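Local coordinates for cyclic UMP-AMP synthase (Rhodothermus marinus SG0.5JP17-172, PDB 6E0K), which joins UTP and ATP into the second messenger 3',3'-cUAMP, releasing diphosphate, as the signalling enzyme of a bacterial CBASS defence against phage, at residues A[32-37]-A[96-101]; A[41-46]-A[63-68]; A[131-136]-A[151-156]. One frame throughout, in Å; residues are numbered along the deposited sequence.

Interaction 1 of 3, residues A[32-37]-A[96-101]; sequences DRYKWP and YSDVER
One face of the Trp36 indole is met by a corner of the Tyr34 ring, Tyr34 CD2 standing 3.5 Å above its centre, while at the indole's edge Val99 CG2 comes within 3.9 Å of Trp36 CH2. The Tyr34 ring has the backbone O of Asp98 over one face, displaced toward the rim, and Asp98 OD1 in plane at its edge. Arg101 presents the edge of its guanidinium to Tyr34 OH, and the carbonyl O of Ser97 lies over the centre of one guanidinium face.

With CG anti to the backbone N (chi1 -166°), the Tyr34 ring reaches the flank of the helix. Tyr34 OH donates to Asp98 OD1 at 2.7 Å, arriving from above the carboxylate plane, and accepts from Arg101 NE at 3.2 Å. A bend at chi3 (-72°) lets the same guanidinium close the triangle, Arg101 NH2 making a salt bridge to Asp98 OD1 at 3.0 Å. OD1 thus takes two donors, and Tyr90 OH holds OD2, which should favour the ionised form of this buried acid. Pro37 meets Asp98 tip to tip, Pro37 CG lying 3.4 Å from Asp98 OD2.

Leu31 O accepts from Trp36 NE1, tying the indole back to helix 18-32. The loop between helix 18-32 and strand 42-45 of the nucleotidyltransferase domain lies along helix 92-107, whose Val99 also packs on Leu119 and Val132 of strands 119-122 and 127-138.

Interaction 2 of 3, residues A[41-46]-A[63-68]; sequences PEVYLQ and VVVQLN
Strand 42-45 and residues 63-68 of strand 61-68 form an antiparallel pair in the central sheet of the nucleotidyltransferase fold, next to the metal-binding Asp60 and Asp62, and Val64, Tyr44 and Glu42 account for much of the contact. Val64 and Tyr44 are a hydrogen-bonded pair: Val64 N donates to Tyr44 O at 2.7 Å, nearly along the C=O axis. Their side chains run alongside each other on the same face of the sheet. Tyr44 CG sits in the crowded position between N and the carbonyl carbon (chi1 60°), which lays the ring over its neighbour in a CH-pi contact, Val64 CB being 3.8 Å from the Tyr44 ring centroid. Val64 CG1 lies 3.5 Å from Tyr44 CZ; the other methyl, Val64 CG2, touches NE2 of the nucleotide-binding Gln46 at 3.6 Å.

Beyond the ring, Tyr44 OH donates to Gln66 OE1 at 2.7 Å, the amide plane turned 75° from the ring. Glu42, paired with Gln66 through both backbones, puts its CG at the edge of the Tyr44 ring. Glu42 OE2 makes a salt bridge with Lys169 and accepts from Asn68 ND2 at 2.9 Å. Asn68 OD1 receives Gln135 NE2 and, on a lone pair, Gln66 NE2 at 2.9 Å.

Interaction 3 of 3, residues A[131-136]-A[151-156]; sequences VVCIQY and EGMTFY
Cys133 and Met153 both adopt the crowded first torsion between the backbone N and the carbonyl carbon (chi1 58° and 51°), and this brings their sulfur-bearing branches side by side. Cys133 SG rests 3.5 Å from Met153 CB, and further bends at chi2 and chi3 fold the methionine along the cysteine, so that its methyl end, Met153 CE, arrives at Val131 CG1 at 3.8 Å. Phe155 uses the same crowded position; Phe155 CD1 lies 3.7 Å from Val131 CG1, obliquely to the ring, with Cys133 CB nearer the ring's plane at the edge.

These two segments are the facing strands of a beta hairpin, 127-138 with 150-157, in the central sheet of the nucleotidyltransferase fold; the first strand also carries the Mg-binding Asp129. Ile134 with Thr154 and Tyr136 with Gly152 are the hydrogen-bonded pairs, and Gln135 with Met153 is the non-hydrogen-bonded pair between them. Tyr136 N reaches Gly152 O at 2.9 Å along an almost straight N-H line, yet it comes from well above the carbonyl plane, whereas the return bond, from Gly152 N to Tyr136 O at 2.8 Å, lies in the plane of the Tyr136 carbonyl. Thr154 turns CG2 obliquely to the Tyr136 ring, its hydroxyl bonding Val164 O on strand 162-166.

Near the long connection between the strands, Gln135 and Glu151 are both extended with CG anti to N. They cross at about a right angle, yet their amide and carboxylate planes stack only 10° apart, with Gln135 CG 3.7 Å from Glu151 CG. Asn68 OD1 accepts from Gln135 NE2, Arg137 NE donates to Gln135 OE1, and Lys169 makes a salt bridge with Glu151 OE2; a water donates to Gln135 OE1 and, at 2.9 Å, to Glu151 OE1.

Overall arrangement
Interactions 2 and 3 lie in the catalytic sheet, and interaction 1 in the layer of helix and loop packed on it. Interactions 2 and 3, with centres 9 Å apart, meet because strands 61-68 and 127-138 are parallel neighbours: Val63 O lies 2.9 Å from Val131 N. Interaction 1 packs on both, its centre about 13 Å from that of interaction 2 and 16 Å from that of interaction 3, with Val99 touching both: its CG2 lies 3.9 Å from Val65 CG1 and its CG1 3.8 Å from Val132 CG2. Gln46, which binds UTP and ATP, ends segment 41-46 of interaction 2, and the Mg-binding Asp60, Asp62 and Asp129 lie just before segments 63-68 and 131-136.

Interaction 1 of 3, residues A[32-37]-A[96-101]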
loop_
_atom_site.group_PDB
_atom_site.type_symbol
_atom_site.label_atom_id
_atom_site.label_comp_id
_atom_site.label_asym_id
_atom_site.label_seq_id
_atom_site.Cartn_x
_atom_site.Cartn_y
_atom_site.Cartn_z
ATOM N N ASP A 32 15.741 -12.497 13.835
ATOM C CA ASP A 32 16.624 -12.274 14.980
ATOM C C ASP A 32 17.508 -13.480 15.258
ATOM O O ASP A 32 18.593 -13.335 15.839
ATOM C CB ASP A 32 15.810 -11.951 16.238
ATOM C CG ASP A 32 15.335 -10.516 16.283
ATOM O OD1 ASP A 32 15.973 -9.651 15.655
ATOM O OD2 ASP A 32 14.331 -10.242 16.971
ATOM N N ARG A 33 17.068 -14.678 14.875
ATOM C CA ARG A 33 17.847 -15.879 15.154
ATOM C C ARG A 33 18.983 -16.124 14.167
ATOM O O ARG A 33 19.849 -16.963 14.442
ATOM C CB ARG A 33 16.908 -17.082 15.204
ATOM C CG ARG A 33 16.059 -17.042 16.460
ATOM C CD ARG A 33 14.792 -17.854 16.402
ATOM N NE ARG A 33 14.253 -17.977 17.754
ATOM C CZ ARG A 33 13.706 -16.974 18.436
ATOM N NH1 ARG A 33 13.607 -15.757 17.895
ATOM N NH2 ARG A 33 13.269 -17.187 19.673
ATOM N N TYR A 34 19.029 -15.396 13.061
ATOM C CA TYR A 34 20.013 -15.603 12.011
ATOM C C TYR A 34 21.246 -14.736 12.249
ATOM O O TYR A 34 21.166 -13.662 12.854
ATOM C CB TYR A 34 19.373 -15.266 10.664
ATOM C CG TYR A 34 20.132 -15.721 9.436
ATOM C CD1 TYR A 34 20.103 -17.051 9.034
ATOM C CD2 TYR A 34 20.832 -14.811 8.649
ATOM C CE1 TYR A 34 20.777 -17.468 7.901
ATOM C CE2 TYR A 34 21.512 -15.223 7.516
ATOM C CZ TYR A 34 21.470 -16.550 7.140
ATOM O OH TYR A 34 22.134 -16.975 6.015
ATOM N N LYS A 35 22.396 -15.215 11.776
ATOM C CA LYS A 35 23.639 -14.455 11.874
ATOM C C LYS A 35 23.832 -13.696 10.566
ATOM O O LYS A 35 24.079 -14.300 9.517
ATOM C CB LYS A 35 24.825 -15.370 12.173
ATOM C CG LYS A 35 26.134 -14.614 12.360
ATOM C CD LYS A 35 27.300 -15.551 12.639
ATOM C CE LYS A 35 28.611 -14.778 12.791
ATOM N NZ LYS A 35 28.592 -13.842 13.959
ATOM N N TRP A 36 23.729 -12.373 10.632
ATOM C CA TRP A 36 23.727 -11.548 9.431
ATOM C C TRP A 36 25.146 -11.142 9.066
ATOM O O TRP A 36 25.841 -10.544 9.898
ATOM C CB TRP A 36 22.852 -10.331 9.637
ATOM C CG TRP A 36 21.447 -10.780 9.821
ATOM C CD1 TRP A 36 20.806 -10.997 11.000
ATOM C CD2 TRP A 36 20.540 -11.166 8.789
ATOM N NE1 TRP A 36 19.529 -11.458 10.767
ATOM C CE2 TRP A 36 19.341 -11.563 9.412
ATOM C CE3 TRP A 36 20.611 -11.174 7.389
ATOM C CZ2 TRP A 36 18.230 -11.983 8.689
ATOM C CZ3 TRP A 36 19.514 -11.586 6.675
ATOM C CH2 TRP A 36 18.332 -11.990 7.324
ATOM N N PRO A 37 25.611 -11.437 7.865
ATOM C CA PRO A 37 27.019 -11.161 7.556
ATOM C C PRO A 37 27.305 -9.693 7.272
ATOM O O PRO A 37 28.445 -9.247 7.432
ATOM C CB PRO A 37 27.278 -12.034 6.322
ATOM C CG PRO A 37 25.960 -12.149 5.658
ATOM C CD PRO A 37 24.935 -12.164 6.774
ATOM N N TYR A 96 18.845 -11.510 -0.321
ATOM C CA TYR A 96 17.679 -12.360 -0.525
ATOM C C TYR A 96 17.960 -13.796 -0.076
ATOM O O TYR A 96 17.160 -14.406 0.647
ATOM C CB TYR A 96 17.287 -12.300 -2.005
ATOM C CG TYR A 96 16.011 -12.991 -2.341
ATOM C CD1 TYR A 96 15.956 -14.378 -2.469
ATOM C CD2 TYR A 96 14.860 -12.268 -2.551
ATOM C CE1 TYR A 96 14.771 -15.029 -2.767
ATOM C CE2 TYR A 96 13.687 -12.911 -2.856
ATOM C CZ TYR A 96 13.644 -14.305 -2.961
ATOM O OH TYR A 96 12.447 -14.944 -3.266
ATOM N N SER A 97 19.119 -14.340 -0.467
ATOM C CA SER A 97 19.444 -15.713 -0.081
ATOM C C SER A 97 19.585 -15.854 1.431
ATOM O O SER A 97 19.192 -16.880 2.010
ATOM C CB SER A 97 20.712 -16.163 -0.795
ATOM O OG SER A 97 20.446 -16.313 -2.180
ATOM N N ASP A 98 20.118 -14.823 2.095
ATOM C CA ASP A 98 20.207 -14.874 3.553
ATOM C C ASP A 98 18.827 -14.819 4.197
ATOM O O ASP A 98 18.558 -15.552 5.160
ATOM C CB ASP A 98 21.076 -13.733 4.078
ATOM C CG ASP A 98 22.558 -14.035 3.970
ATOM O OD1 ASP A 98 22.956 -15.208 4.162
ATOM O OD2 ASP A 98 23.331 -13.086 3.689
ATOM N N VAL A 99 17.951 -13.929 3.711
ATOM C CA VAL A 99 16.601 -13.853 4.271
ATOM C C VAL A 99 15.875 -15.177 4.078
ATOM O O VAL A 99 15.238 -15.692 5.005
ATOM C CB VAL A 99 15.812 -12.689 3.648
ATOM C CG1 VAL A 99 14.379 -12.707 4.159
ATOM C CG2 VAL A 99 16.457 -11.348 3.982
ATOM N N GLU A 100 15.965 -15.752 2.869
ATOM C CA GLU A 100 15.321 -17.042 2.615
ATOM C C GLU A 100 15.842 -18.117 3.565
ATOM O O GLU A 100 15.053 -18.896 4.120
ATOM C CB GLU A 100 15.530 -17.450 1.155
ATOM C CG GLU A 100 14.793 -18.717 0.725
ATOM C CD GLU A 100 15.108 -19.088 -0.716
ATOM O OE1 GLU A 100 16.281 -18.948 -1.127
ATOM O OE2 GLU A 100 14.186 -19.509 -1.444
ATOM N N ARG A 101 17.160 -18.160 3.784
ATOM C CA ARG A 101 17.725 -19.146 4.702
ATOM C C ARG A 101 17.228 -18.925 6.124
ATOM O O ARG A 101 16.879 -19.883 6.820
ATOM C CB ARG A 101 19.253 -19.088 4.663
ATOM C CG ARG A 101 19.871 -19.933 3.567
ATOM C CD ARG A 101 21.371 -20.073 3.765
ATOM N NE ARG A 101 22.063 -18.823 3.464
ATOM C CZ ARG A 101 22.367 -18.430 2.232
ATOM N NH1 ARG A 101 22.032 -19.191 1.198
ATOM N NH2 ARG A 101 22.995 -17.279 2.030
#

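Interaction 2 of 3, residues A[41-46]-A[63-68]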
loop_
_atom_site.group_PDB
_atom_site.type_symbol
_atom_site.label_atom_id
_atom_site.label_comp_id
_atom_site.label_asym_id
_atom_site.label_seq_id
_atom_site.Cartn_x
_atom_site.Cartn_y
_atom_site.Cartn_z
ATOM N N PRO A 41 18.646 -6.671 8.788
ATOM C CA PRO A 41 17.600 -5.858 8.168
ATOM C C PRO A 41 16.538 -5.445 9.172
ATOM O O PRO A 41 16.368 -6.050 10.235
ATOM C CB PRO A 41 17.010 -6.786 7.105
ATOM C CG PRO A 41 17.216 -8.161 7.694
ATOM C CD PRO A 41 18.558 -8.085 8.380
ATOM N N GLU A 42 15.822 -4.386 8.819
ATOM C CA GLU A 42 14.640 -4.044 9.593
ATOM C C GLU A 42 13.434 -4.774 9.022
ATOM O O GLU A 42 13.415 -5.187 7.856
ATOM C CB GLU A 42 14.397 -2.534 9.617
ATOM C CG GLU A 42 14.033 -1.937 8.281
ATOM C CD GLU A 42 13.624 -0.471 8.387
ATOM O OE1 GLU A 42 12.940 -0.098 9.362
ATOM O OE2 GLU A 42 13.991 0.307 7.490
ATOM N N VAL A 43 12.428 -4.962 9.871
ATOM C CA VAL A 43 11.220 -5.677 9.501
ATOM C C VAL A 43 10.052 -4.792 9.889
ATOM O O VAL A 43 9.898 -4.453 11.070
ATOM C CB VAL A 43 11.121 -7.040 10.209
ATOM C CG1 VAL A 43 9.918 -7.826 9.692
ATOM C CG2 VAL A 43 12.416 -7.821 10.040
ATOM N N TYR A 44 9.241 -4.403 8.911
ATOM C CA TYR A 44 8.090 -3.566 9.202
ATOM C C TYR A 44 6.924 -3.953 8.307
ATOM O O TYR A 44 7.077 -4.678 7.323
ATOM C CB TYR A 44 8.433 -2.071 9.073
ATOM C CG TYR A 44 8.915 -1.578 7.721
ATOM C CD1 TYR A 44 10.267 -1.613 7.387
ATOM C CD2 TYR A 44 8.020 -1.032 6.797
ATOM C CE1 TYR A 44 10.715 -1.129 6.155
ATOM C CE2 TYR A 44 8.459 -0.551 5.563
ATOM C CZ TYR A 44 9.802 -0.609 5.252
ATOM O OH TYR A 44 10.240 -0.125 4.037
ATOM N N LEU A 45 5.727 -3.500 8.688
ATOM C CA LEU A 45 4.546 -3.789 7.899
ATOM C C LEU A 45 4.278 -2.681 6.902
ATOM O O LEU A 45 4.615 -1.521 7.133
ATOM C CB LEU A 45 3.303 -3.947 8.778
ATOM C CG LEU A 45 3.334 -5.161 9.682
ATOM C CD1 LEU A 45 1.949 -5.374 10.262
ATOM C CD2 LEU A 45 3.803 -6.391 8.896
ATOM N N GLN A 46 3.647 -3.055 5.798
ATOM C CA GLN A 46 3.086 -2.084 4.878
ATOM C C GLN A 46 1.664 -2.524 4.574
ATOM O O GLN A 46 1.134 -3.438 5.232
ATOM C CB GLN A 46 3.939 -1.960 3.608
ATOM C CG GLN A 46 3.956 -3.201 2.711
ATOM C CD GLN A 46 4.596 -2.901 1.353
ATOM O OE1 GLN A 46 4.532 -1.772 0.865
ATOM N NE2 GLN A 46 5.202 -3.915 0.741
ATOM N N VAL A 63 4.660 -7.771 4.697
ATOM C CA VAL A 63 5.832 -7.532 5.527
ATOM C C VAL A 63 6.971 -7.065 4.636
ATOM O O VAL A 63 7.177 -7.608 3.548
ATOM C CB VAL A 63 6.235 -8.808 6.292
ATOM C CG1 VAL A 63 7.455 -8.553 7.184
ATOM C CG2 VAL A 63 5.043 -9.333 7.105
ATOM N N VAL A 64 7.715 -6.068 5.105
ATOM C CA VAL A 64 8.901 -5.572 4.412
ATOM C C VAL A 64 10.137 -5.950 5.224
ATOM O O VAL A 64 10.218 -5.649 6.418
ATOM C CB VAL A 64 8.836 -4.048 4.222
ATOM C CG1 VAL A 64 10.056 -3.582 3.434
ATOM C CG2 VAL A 64 7.563 -3.639 3.498
ATOM N N VAL A 65 11.097 -6.600 4.574
ATOM C CA VAL A 65 12.378 -6.947 5.180
ATOM C C VAL A 65 13.432 -6.143 4.428
ATOM O O VAL A 65 13.728 -6.433 3.261
ATOM C CB VAL A 65 12.628 -8.459 5.114
ATOM C CG1 VAL A 65 14.022 -8.796 5.591
ATOM C CG2 VAL A 65 11.603 -9.173 5.997
ATOM N N GLN A 66 13.957 -5.097 5.062
ATOM C CA GLN A 66 14.715 -4.061 4.361
ATOM C C GLN A 66 16.130 -3.963 4.914
ATOM O O GLN A 66 16.324 -3.725 6.113
ATOM C CB GLN A 66 13.999 -2.713 4.470
ATOM C CG GLN A 66 14.813 -1.566 3.868
ATOM C CD GLN A 66 14.020 -0.276 3.786
ATOM O OE1 GLN A 66 12.833 -0.287 3.440
ATOM N NE2 GLN A 66 14.673 0.848 4.073
ATOM N N LEU A 67 17.118 -4.125 4.033
ATOM C CA LEU A 67 18.515 -3.963 4.414
ATOM C C LEU A 67 18.878 -2.487 4.363
ATOM O O LEU A 67 18.625 -1.819 3.355
ATOM C CB LEU A 67 19.410 -4.760 3.468
ATOM C CG LEU A 67 20.886 -4.732 3.825
ATOM C CD1 LEU A 67 21.094 -5.466 5.126
ATOM C CD2 LEU A 67 21.727 -5.326 2.695
ATOM N N ASN A 68 19.459 -1.972 5.451
ATOM C CA ASN A 68 19.826 -0.563 5.540
ATOM C C ASN A 68 21.317 -0.318 5.678
ATOM O O ASN A 68 21.729 0.845 5.761
ATOM C CB ASN A 68 19.101 0.097 6.719
ATOM C CG ASN A 68 17.628 0.249 6.468
ATOM O OD1 ASN A 68 17.233 0.737 5.411
ATOM N ND2 ASN A 68 16.803 -0.164 7.427
HETATM O O HOH W 1 4.927 -6.600 1.686
#

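Interaction 3 of 3, residues A[131-136]-A[151-156]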
loop_
_atom_site.group_PDB
_atom_site.type_symbol
_atom_site.label_atom_id
_atom_site.label_comp_id
_atom_site.label_asym_id
_atom_site.label_seq_id
_atom_site.Cartn_x
_atom_site.Cartn_y
_atom_site.Cartn_z
ATOM N N VAL A 131 8.351 -8.823 1.247
ATOM C CA VAL A 131 9.139 -8.122 0.236
ATOM C C VAL A 131 10.555 -7.954 0.775
ATOM O O VAL A 131 10.769 -7.289 1.795
ATOM C CB VAL A 131 8.519 -6.764 -0.114
ATOM C CG1 VAL A 131 9.456 -6.000 -1.047
ATOM C CG2 VAL A 131 7.170 -6.946 -0.779
ATOM N N VAL A 132 11.516 -8.585 0.107
ATOM C CA VAL A 132 12.922 -8.490 0.474
ATOM C C VAL A 132 13.529 -7.364 -0.345
ATOM O O VAL A 132 13.484 -7.396 -1.579
ATOM C CB VAL A 132 13.651 -9.815 0.213
ATOM C CG1 VAL A 132 15.126 -9.659 0.510
ATOM C CG2 VAL A 132 13.042 -10.927 1.055
ATOM N N CYS A 133 14.076 -6.350 0.325
ATOM C CA CYS A 133 14.480 -5.149 -0.402
ATOM C C CYS A 133 15.685 -4.505 0.264
ATOM O O CYS A 133 16.047 -4.832 1.389
ATOM C CB CYS A 133 13.329 -4.147 -0.494
ATOM S SG CYS A 133 12.655 -3.622 1.102
ATOM N N ILE A 134 16.315 -3.581 -0.463
ATOM C CA ILE A 134 17.417 -2.784 0.057
ATOM C C ILE A 134 16.995 -1.320 0.020
ATOM O O ILE A 134 16.233 -0.893 -0.855
ATOM C CB ILE A 134 18.712 -3.019 -0.753
ATOM C CG1 ILE A 134 19.195 -4.460 -0.576
ATOM C CG2 ILE A 134 19.801 -2.050 -0.324
ATOM C CD1 ILE A 134 20.480 -4.733 -1.304
ATOM N N GLN A 135 17.457 -0.560 1.004
ATOM C CA GLN A 135 17.190 0.873 1.039
ATOM C C GLN A 135 17.556 1.503 -0.302
ATOM O O GLN A 135 18.581 1.171 -0.890
ATOM C CB GLN A 135 18.008 1.510 2.162
ATOM C CG GLN A 135 17.778 2.994 2.356
ATOM C CD GLN A 135 18.729 3.566 3.393
ATOM O OE1 GLN A 135 19.535 4.443 3.096
ATOM N NE2 GLN A 135 18.656 3.044 4.615
ATOM N N TYR A 136 16.687 2.378 -0.797
ATOM C CA TYR A 136 16.922 3.123 -2.027
ATOM C C TYR A 136 16.933 4.606 -1.686
ATOM O O TYR A 136 16.045 5.084 -0.977
ATOM C CB TYR A 136 15.833 2.833 -3.067
ATOM C CG TYR A 136 16.076 3.543 -4.379
ATOM C CD1 TYR A 136 16.897 2.981 -5.342
ATOM C CD2 TYR A 136 15.495 4.779 -4.647
ATOM C CE1 TYR A 136 17.127 3.626 -6.564
ATOM C CE2 TYR A 136 15.719 5.427 -5.843
ATOM C CZ TYR A 136 16.533 4.850 -6.799
ATOM O OH TYR A 136 16.738 5.503 -7.987
ATOM N N GLU A 151 14.071 8.676 0.853
ATOM C CA GLU A 151 14.342 7.271 1.116
ATOM C C GLU A 151 13.159 6.417 0.692
ATOM O O GLU A 151 12.013 6.692 1.083
ATOM C CB GLU A 151 14.650 7.016 2.591
ATOM C CG GLU A 151 15.134 5.591 2.832
ATOM C CD GLU A 151 15.121 5.199 4.294
ATOM O OE1 GLU A 151 15.790 5.883 5.092
ATOM O OE2 GLU A 151 14.441 4.211 4.639
ATOM N N GLY A 152 13.445 5.387 -0.096
ATOM C CA GLY A 152 12.525 4.319 -0.408
ATOM C C GLY A 152 13.219 2.984 -0.231
ATOM O O GLY A 152 14.125 2.833 0.587
ATOM N N MET A 153 12.777 2.007 -1.016
ATOM C CA MET A 153 13.435 0.712 -1.043
ATOM C C MET A 153 13.301 0.154 -2.447
ATOM O O MET A 153 12.500 0.635 -3.254
ATOM C CB MET A 153 12.852 -0.252 0.008
ATOM C CG MET A 153 11.336 -0.391 -0.012
ATOM S SD MET A 153 10.753 -1.451 -1.352
ATOM C CE MET A 153 9.289 -2.191 -0.597
ATOM N N THR A 154 14.098 -0.868 -2.740
ATOM C CA THR A 154 14.079 -1.426 -4.080
ATOM C C THR A 154 14.361 -2.921 -4.035
ATOM O O THR A 154 15.008 -3.428 -3.111
ATOM C CB THR A 154 15.090 -0.702 -4.996
ATOM O OG1 THR A 154 14.900 -1.108 -6.360
ATOM C CG2 THR A 154 16.509 -1.009 -4.579
ATOM N N PHE A 155 13.859 -3.622 -5.049
ATOM C CA PHE A 155 14.088 -5.051 -5.183
ATOM C C PHE A 155 14.108 -5.390 -6.665
ATOM O O PHE A 155 13.599 -4.638 -7.497
ATOM C CB PHE A 155 13.021 -5.877 -4.441
ATOM C CG PHE A 155 11.601 -5.497 -4.789
ATOM C CD1 PHE A 155 10.960 -4.473 -4.109
ATOM C CD2 PHE A 155 10.915 -6.161 -5.797
ATOM C CE1 PHE A 155 9.656 -4.109 -4.426
ATOM C CE2 PHE A 155 9.612 -5.809 -6.111
ATOM C CZ PHE A 155 8.983 -4.777 -5.423
ATOM N N TYR A 156 14.736 -6.514 -6.984
ATOM C CA TYR A 156 14.863 -6.988 -8.355
ATOM C C TYR A 156 13.784 -8.028 -8.623
ATOM O O TYR A 156 13.377 -8.767 -7.721
ATOM C CB TYR A 156 16.258 -7.580 -8.589
ATOM C CG TYR A 156 16.617 -7.898 -10.020
ATOM C CD1 TYR A 156 16.757 -6.889 -10.974
ATOM C CD2 TYR A 156 16.873 -9.207 -10.421
ATOM C CE1 TYR A 156 17.117 -7.183 -12.285
ATOM C CE2 TYR A 156 17.231 -9.506 -11.718
ATOM C CZ TYR A 156 17.348 -8.495 -12.656
ATOM O OH TYR A 156 17.714 -8.799 -13.952
HETATM O O HOH W 2 18.601 6.727 5.286
#